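Side-chain contacts in mandelate racemase/muconate lactonizing enzyme (PDB 4J3Z), which probably acts as an isomerase of the enolase superfamily, whose members typically abstract a proton next to a metal-bound carboxylate, though its own substrate is not established: residues 52-55 and 56-60; 110-114 and 115-119; 311-314 and 315-319. All blocks are in the same frame, centred on the assembly; numbering follows the deposited sequence.

How the interactions relate
The three contacts follow one another along the chain without touching. Interaction 1 lies on helix 48-62, which packs on the three-stranded sheet of the N-terminal domain, and interaction 2 in the connection from helix 89-109 to barrel strand 125-131; their centres are 27 Å apart, but helix 89-109 packs against both. Interaction 3 starts helix 315-327 of the barrel, with its nearest atoms about 7 Å from interaction 2 and about 12 Å from interaction 1. That helix also supplies H323 to interaction 2. E40, on the same sheet that supports interaction 1, bonds to interaction 3, where the two domains meet and where enolase-superfamily active sites are usually found.

Interaction 1 (52-55 and 56-60); sequences THVI and HDVFT
From T52 to T60 the backbone is regular alpha-helix, its amides reaching back four residues: H56 N to T52 O, D57 N to H53 O, V58 N to V54 O at 2.9 Å, and F59 N to I55 O at 3.2 Å. This is the middle of helix 48-62 in the N-terminal domain of an enolase-superfamily fold, and the helix is amphipathic. I55 and F59, one turn apart, face strands 4-12 and 24-31 of the antiparallel sheet, where branched and aromatic carbon chains suit a dry interface; I55 also meets A94 and L98 of helix 89-109. V54 and V58 share another ridge, with V54 CG1 4.4 Å from V58 CG2. The CG2 branch of V58, anti to its carbonyl carbon, leans back to 3.4 Å from V54 O, and both valines pack on V46 of a second subunit.

The polar residues serve the remaining sides. T52 OG1 lies 3.8 Å above the ring plane of H53, toward its rim, and its hydrogen bond goes to E49 O; the H53 ring itself stacks on H53 of the second subunit. D57 leads away from the turn, one carboxylate oxygen forming a salt bridge with R61 and the other accepting from the amide of G47 of that subunit. H56 turns back along the helix, and its ND1 makes a weak bond of 3.3 Å to T52 O, which meets the imidazole at its edge and already takes the H56 amide. One turn on, T60 also reaches back: a chi1 of -59° carries its hydroxyl over the preceding turn, and OG1 donates to H56 O at 2.9 Å beside the T60 amide.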
loop_
_atom_site.group_PDB
_atom_site.type_symbol
_atom_site.label_atom_id
_atom_site.label_comp_id
_atom_site.label_asym_id
_atom_site.label_seq_id
_atom_site.Cartn_x
_atom_site.Cartn_y
_atom_site.Cartn_z
ATOM N N THR D 52 32.883 -16.963 26.777
ATOM C CA THR D 52 33.062 -18.344 27.245
ATOM C C THR D 52 32.025 -18.719 28.302
ATOM O O THR D 52 31.589 -19.866 28.360
ATOM C CB THR D 52 34.488 -18.716 27.764
ATOM O OG1 THR D 52 34.736 -18.132 29.045
ATOM C CG2 THR D 52 35.597 -18.376 26.791
ATOM N N HIS D 53 31.627 -17.753 29.125
ATOM C CA HIS D 53 30.602 -17.987 30.139
ATOM C C HIS D 53 29.201 -17.998 29.537
ATOM O O HIS D 53 28.334 -18.723 30.013
ATOM C CB HIS D 53 30.715 -16.971 31.271
ATOM C CG HIS D 53 32.032 -17.011 31.980
ATOM N ND1 HIS D 53 33.020 -16.066 31.783
ATOM C CD2 HIS D 53 32.519 -17.875 32.900
ATOM C CE1 HIS D 53 34.060 -16.355 32.544
ATOM N NE2 HIS D 53 33.785 -17.453 33.226
ATOM N N VAL D 54 28.986 -17.217 28.477
ATOM C CA VAL D 54 27.740 -17.296 27.706
ATOM C C VAL D 54 27.601 -18.653 26.986
ATOM O O VAL D 54 26.546 -19.296 27.064
ATOM C CB VAL D 54 27.611 -16.139 26.693
ATOM C CG1 VAL D 54 26.610 -16.488 25.594
ATOM C CG2 VAL D 54 27.210 -14.849 27.397
ATOM N N ILE D 55 28.669 -19.081 26.301
ATOM C CA ILE D 55 28.656 -20.323 25.505
ATOM C C ILE D 55 28.523 -21.535 26.410
ATOM O O ILE D 55 27.754 -22.450 26.119
ATOM C CB ILE D 55 29.906 -20.472 24.593
ATOM C CG1 ILE D 55 30.005 -19.315 23.598
ATOM C CG2 ILE D 55 29.857 -21.778 23.819
ATOM C CD1 ILE D 55 31.426 -18.962 23.168
ATOM N N HIS D 56 29.259 -21.542 27.518
ATOM C CA HIS D 56 29.072 -22.597 28.527
ATOM C C HIS D 56 27.669 -22.579 29.145
ATOM O O HIS D 56 27.134 -23.629 29.489
ATOM C CB HIS D 56 30.133 -22.508 29.626
ATOM C CG HIS D 56 31.308 -23.414 29.414
ATOM N ND1 HIS D 56 32.556 -22.944 29.062
ATOM C CD2 HIS D 56 31.415 -24.762 29.471
ATOM C CE1 HIS D 56 33.389 -23.963 28.937
ATOM N NE2 HIS D 56 32.721 -25.078 29.182
ATOM N N ASP D 57 27.079 -21.394 29.283
ATOM C CA ASP D 57 25.708 -21.261 29.807
ATOM C C ASP D 57 24.691 -21.914 28.864
ATOM O O ASP D 57 23.884 -22.732 29.311
ATOM C CB ASP D 57 25.365 -19.784 30.055
ATOM C CG ASP D 57 24.185 -19.593 30.996
ATOM O OD1 ASP D 57 23.047 -19.958 30.618
ATOM O OD2 ASP D 57 24.391 -19.052 32.112
ATOM N N VAL D 58 24.760 -21.568 27.570
ATOM C CA VAL D 58 23.810 -22.044 26.542
ATOM C C VAL D 58 23.842 -23.571 26.385
ATOM O O VAL D 58 22.793 -24.224 26.313
ATOM C CB VAL D 58 24.054 -21.339 25.173
ATOM C CG1 VAL D 58 23.266 -21.990 24.040
ATOM C CG2 VAL D 58 23.728 -19.847 25.254
ATOM N N PHE D 59 25.047 -24.131 26.351
ATOM C CA PHE D 59 25.255 -25.571 26.236
ATOM C C PHE D 59 24.686 -26.320 27.443
ATOM O O PHE D 59 23.875 -27.244 27.289
ATOM C CB PHE D 59 26.755 -25.852 26.054
ATOM C CG PHE D 59 27.127 -27.312 26.103
ATOM C CD1 PHE D 59 26.945 -28.132 24.991
ATOM C CD2 PHE D 59 27.676 -27.863 27.260
ATOM C CE1 PHE D 59 27.295 -29.472 25.033
ATOM C CE2 PHE D 59 28.025 -29.204 27.312
ATOM C CZ PHE D 59 27.835 -30.010 26.197
ATOM N N THR D 60 25.099 -25.912 28.640
ATOM C CA THR D 60 24.683 -26.566 29.889
ATOM C C THR D 60 23.164 -26.487 30.101
ATOM O O THR D 60 22.518 -27.473 30.491
ATOM C CB THR D 60 25.432 -25.956 31.097
ATOM O OG1 THR D 60 26.850 -26.116 30.909
ATOM C CG2 THR D 60 25.014 -26.621 32.425
#

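Interaction 2 (110-114 and 115-119); sequences RDCPV and WAMLG
A short 3-10 turn, in which P113 packs on W115, interrupts the connection between helix 89-109 and the first barrel strand, 125-131, of this enolase-superfamily fold. A116 N donates to P113 O and M117 N to V114 O, each at 2.9 Å, with the three-residue spacing of a 3-10 turn. Proline suits the entry, since its fixed ring forms a rigid CH-pi partner: P113 CG stands 3.9 Å from the centroid of the six-membered ring of W115, 27° off the normal. The indole reaches that place because chi1 of 55° sets CG between backbone N and carbonyl carbon, folding the ring back under the proline; NE1 then bonds to P360 O.

Before and along the turn the other side chains meet closely. C112 SG lies 3.3 Å from A116 CB, a close contact that suits the small methyl of alanine, and 3.8 Å from M117 CG. M117 bends at its thioether, bringing CE to 4.1 Å from V114 CG2, while its sulfur meets the edge of the R110 guanidinium, NH2 to SD 3.8 Å. The extended arginine continues beyond the turn, and its NH1 donates to A116 O of a third subunit. On the other branch of the valine, V114 CG1 touches L118 CD1 at 4.2 Å.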
loop_
_atom_site.group_PDB
_atom_site.type_symbol
_atom_site.label_atom_id
_atom_site.label_comp_id
_atom_site.label_asym_id
_atom_site.label_seq_id
_atom_site.Cartn_x
_atom_site.Cartn_y
_atom_site.Cartn_z
ATOM N N ARG D 110 26.564 -41.002 11.179
ATOM C CA ARG D 110 25.851 -41.522 10.012
ATOM C C ARG D 110 26.765 -41.795 8.821
ATOM O O ARG D 110 26.292 -42.246 7.767
ATOM C CB ARG D 110 24.741 -40.550 9.596
ATOM C CG ARG D 110 23.607 -40.440 10.606
ATOM C CD ARG D 110 22.758 -39.197 10.383
ATOM N NE ARG D 110 21.545 -39.202 11.216
ATOM C CZ ARG D 110 20.610 -38.251 11.206
ATOM N NH1 ARG D 110 19.545 -38.355 11.990
ATOM N NH2 ARG D 110 20.725 -37.190 10.408
ATOM N N ASP D 111 28.049 -41.533 8.968
ATOM C CA ASP D 111 29.022 -41.721 7.894
ATOM C C ASP D 111 28.684 -41.039 6.598
ATOM O O ASP D 111 28.510 -41.668 5.591
ATOM C CB ASP D 111 29.349 -43.184 7.667
ATOM C CG ASP D 111 30.739 -43.527 8.052
ATOM O OD1 ASP D 111 31.493 -42.659 8.445
ATOM O OD2 ASP D 111 31.077 -44.692 7.965
ATOM N N CYS D 112 28.552 -39.736 6.679
ATOM C CA CYS D 112 27.843 -38.935 5.714
ATOM C C CYS D 112 28.382 -37.516 5.843
ATOM O O CYS D 112 28.532 -37.020 6.964
ATOM C CB CYS D 112 26.355 -38.988 6.066
ATOM S SG CYS D 112 25.213 -38.074 5.015
ATOM N N PRO D 113 28.709 -36.867 4.709
ATOM C CA PRO D 113 29.161 -35.475 4.803
ATOM C C PRO D 113 27.973 -34.594 5.108
ATOM O O PRO D 113 26.866 -34.902 4.664
ATOM C CB PRO D 113 29.714 -35.181 3.404
ATOM C CG PRO D 113 28.996 -36.136 2.498
ATOM C CD PRO D 113 28.671 -37.358 3.317
ATOM N N VAL D 114 28.180 -33.515 5.862
ATOM C CA VAL D 114 27.043 -32.699 6.319
ATOM C C VAL D 114 26.081 -32.317 5.184
ATOM O O VAL D 114 24.872 -32.390 5.368
ATOM C CB VAL D 114 27.475 -31.471 7.154
ATOM C CG1 VAL D 114 26.285 -30.579 7.467
ATOM C CG2 VAL D 114 28.100 -31.921 8.460
ATOM N N TRP D 115 26.596 -31.945 4.011
ATOM C CA TRP D 115 25.691 -31.527 2.921
ATOM C C TRP D 115 24.640 -32.572 2.564
ATOM O O TRP D 115 23.521 -32.232 2.204
ATOM C CB TRP D 115 26.428 -31.035 1.664
ATOM C CG TRP D 115 27.448 -31.982 1.059
ATOM C CD1 TRP D 115 28.800 -31.877 1.148
ATOM C CD2 TRP D 115 27.191 -33.144 0.248
ATOM N NE1 TRP D 115 29.405 -32.904 0.459
ATOM C CE2 TRP D 115 28.441 -33.691 -0.108
ATOM C CE3 TRP D 115 26.027 -33.774 -0.213
ATOM C CZ2 TRP D 115 28.561 -34.843 -0.892
ATOM C CZ3 TRP D 115 26.148 -34.921 -0.991
ATOM C CH2 TRP D 115 27.404 -35.440 -1.321
ATOM N N ALA D 116 25.000 -33.846 2.710
ATOM C CA ALA D 116 24.100 -34.949 2.385
ATOM C C ALA D 116 22.930 -35.091 3.373
ATOM O O ALA D 116 22.129 -36.022 3.267
ATOM C CB ALA D 116 24.890 -36.248 2.270
ATOM N N MET D 117 22.838 -34.167 4.331
ATOM C CA MET D 117 21.742 -34.158 5.303
ATOM C C MET D 117 20.896 -32.882 5.172
ATOM O O MET D 117 19.951 -32.644 5.945
ATOM C CB MET D 117 22.294 -34.331 6.718
ATOM C CG MET D 117 23.043 -35.644 6.926
ATOM S SD MET D 117 23.752 -35.852 8.572
ATOM C CE MET D 117 24.958 -34.526 8.593
ATOM N N LEU D 118 21.242 -32.077 4.167
ATOM C CA LEU D 118 20.593 -30.796 3.919
ATOM C C LEU D 118 20.007 -30.723 2.510
ATOM O O LEU D 118 19.689 -29.637 2.020
ATOM C CB LEU D 118 21.591 -29.652 4.115
ATOM C CG LEU D 118 22.368 -29.466 5.421
ATOM C CD1 LEU D 118 23.480 -28.456 5.178
ATOM C CD2 LEU D 118 21.473 -29.004 6.565
ATOM N N GLY D 119 19.869 -31.867 1.848
ATOM C CA GLY D 119 19.293 -31.883 0.500
ATOM C C GLY D 119 20.241 -32.421 -0.556
ATOM O O GLY D 119 19.933 -32.401 -1.755
#

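Interaction 3 (311-314 and 315-319); sequences LYAG and PVEWA
The indole of W318 receives the CD2 methyl of L311 at its six-membered ring, 3.9 Å from W318 CE3, with the leucine chain crossing the tryptophan nearly at a right angle. V334 and A336 of strand 334-336 also pack on this aromatic group, while its NE1 donates to P350 O. A second flat group is the carboxylate of E317. Its OE1 lies 3.3 Å from A313 CB and 3.5 Å from L311 CD1, apolar neighbours on its loop side, whereas OE2 accepts from the amide of G285.

L311 thus serves both partners with its fork: with CG anti to the backbone N (chi1 -179°), one methyl meets the acid and the other sits 3.8 Å from W318 CB. Replacing this leucine with an alanine would remove both methyls, which would probably leave a gap beside W318 CB and CE3 and take one apolar neighbour from E317 OE1, though the bonds to P350 and G285 could remain.

G314 holds the N-cap position, and W318 N donates to G314 O at 3.2 Å (151° at the hydrogen), closing the first turn. Glycine fits because a beta carbon would run into P315 CD. P315 in turn suits a first helical turn, where no amide hydrogen is needed for a backbone bond. E40 of strand 36-41 takes the G314 amide on one carboxylate oxygen and the E317 amide on the other. This is the start of a helix of the (beta/alpha)-barrel domain, following strand 306-307 and bonded through E40 to the N-terminal domain, at an interface where enolase-superfamily active sites are usually found.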
loop_
_atom_site.group_PDB
_atom_site.type_symbol
_atom_site.label_atom_id
_atom_site.label_comp_id
_atom_site.label_asym_id
_atom_site.label_seq_id
_atom_site.Cartn_x
_atom_site.Cartn_y
_atom_site.Cartn_z
ATOM N N LEU D 311 31.973 -14.738 5.560
ATOM C CA LEU D 311 33.129 -15.256 6.306
ATOM C C LEU D 311 34.160 -14.187 6.662
ATOM O O LEU D 311 34.939 -13.734 5.806
ATOM C CB LEU D 311 33.811 -16.430 5.590
ATOM C CG LEU D 311 35.022 -16.999 6.367
ATOM C CD1 LEU D 311 34.600 -17.758 7.629
ATOM C CD2 LEU D 311 35.914 -17.856 5.483
ATOM N N TYR D 312 34.141 -13.780 7.927
ATOM C CA TYR D 312 35.251 -13.059 8.527
ATOM C C TYR D 312 35.598 -13.732 9.850
ATOM O O TYR D 312 35.533 -13.123 10.918
ATOM C CB TYR D 312 34.947 -11.579 8.718
ATOM C CG TYR D 312 36.186 -10.775 9.059
ATOM C CD1 TYR D 312 37.234 -10.655 8.147
ATOM C CD2 TYR D 312 36.309 -10.136 10.296
ATOM C CE1 TYR D 312 38.372 -9.930 8.456
ATOM C CE2 TYR D 312 37.443 -9.405 10.613
ATOM C CZ TYR D 312 38.471 -9.307 9.689
ATOM O OH TYR D 312 39.600 -8.584 9.995
ATOM N N ALA D 313 35.964 -15.005 9.747
ATOM C CA ALA D 313 36.202 -15.858 10.898
ATOM C C ALA D 313 37.068 -17.044 10.469
ATOM O O ALA D 313 37.774 -16.967 9.457
ATOM C CB ALA D 313 34.872 -16.328 11.489
ATOM N N GLY D 314 37.007 -18.136 11.222
ATOM C CA GLY D 314 37.906 -19.270 11.000
ATOM C C GLY D 314 37.474 -20.362 10.035
ATOM O O GLY D 314 36.463 -20.236 9.344
ATOM N N PRO D 315 38.244 -21.463 9.995
ATOM C CA PRO D 315 38.013 -22.530 9.031
ATOM C C PRO D 315 36.841 -23.464 9.391
ATOM O O PRO D 315 36.427 -24.281 8.557
ATOM C CB PRO D 315 39.337 -23.289 9.045
ATOM C CG PRO D 315 39.877 -23.092 10.415
ATOM C CD PRO D 315 39.388 -21.752 10.884
ATOM N N VAL D 316 36.310 -23.341 10.607
ATOM C CA VAL D 316 35.134 -24.120 10.983
ATOM C C VAL D 316 33.857 -23.506 10.403
ATOM O O VAL D 316 33.112 -24.194 9.694
ATOM C CB VAL D 316 35.029 -24.384 12.504
ATOM C CG1 VAL D 316 33.789 -25.206 12.805
ATOM C CG2 VAL D 316 36.258 -25.135 13.003
ATOM N N GLU D 317 33.611 -22.223 10.673
ATOM C CA GLU D 317 32.499 -21.507 10.028
ATOM C C GLU D 317 32.601 -21.553 8.494
ATOM O O GLU D 317 31.574 -21.588 7.805
ATOM C CB GLU D 317 32.410 -20.054 10.511
ATOM C CG GLU D 317 31.177 -19.291 10.030
ATOM C CD GLU D 317 31.175 -17.831 10.460
ATOM O OE1 GLU D 317 32.012 -17.058 9.953
ATOM O OE2 GLU D 317 30.327 -17.443 11.304
ATOM N N TRP D 318 33.833 -21.540 7.974
ATOM C CA TRP D 318 34.097 -21.687 6.538
ATOM C C TRP D 318 33.583 -23.018 6.013
ATOM O O TRP D 318 32.822 -23.050 5.044
ATOM C CB TRP D 318 35.593 -21.529 6.238
ATOM C CG TRP D 318 36.071 -22.136 4.914
ATOM C CD1 TRP D 318 36.935 -23.185 4.760
ATOM C CD2 TRP D 318 35.707 -21.721 3.588
ATOM N NE1 TRP D 318 37.131 -23.448 3.426
ATOM C CE2 TRP D 318 36.394 -22.563 2.684
ATOM C CE3 TRP D 318 34.866 -20.725 3.078
ATOM C CZ2 TRP D 318 36.271 -22.435 1.302
ATOM C CZ3 TRP D 318 34.746 -20.596 1.700
ATOM C CH2 TRP D 318 35.444 -21.450 0.829
ATOM N N ALA D 319 33.996 -24.111 6.657
ATOM C CA ALA D 319 33.487 -25.444 6.333
ATOM C C ALA D 319 31.964 -25.440 6.325
ATOM O O ALA D 319 31.361 -25.717 5.294
ATOM C CB ALA D 319 34.019 -26.477 7.310
#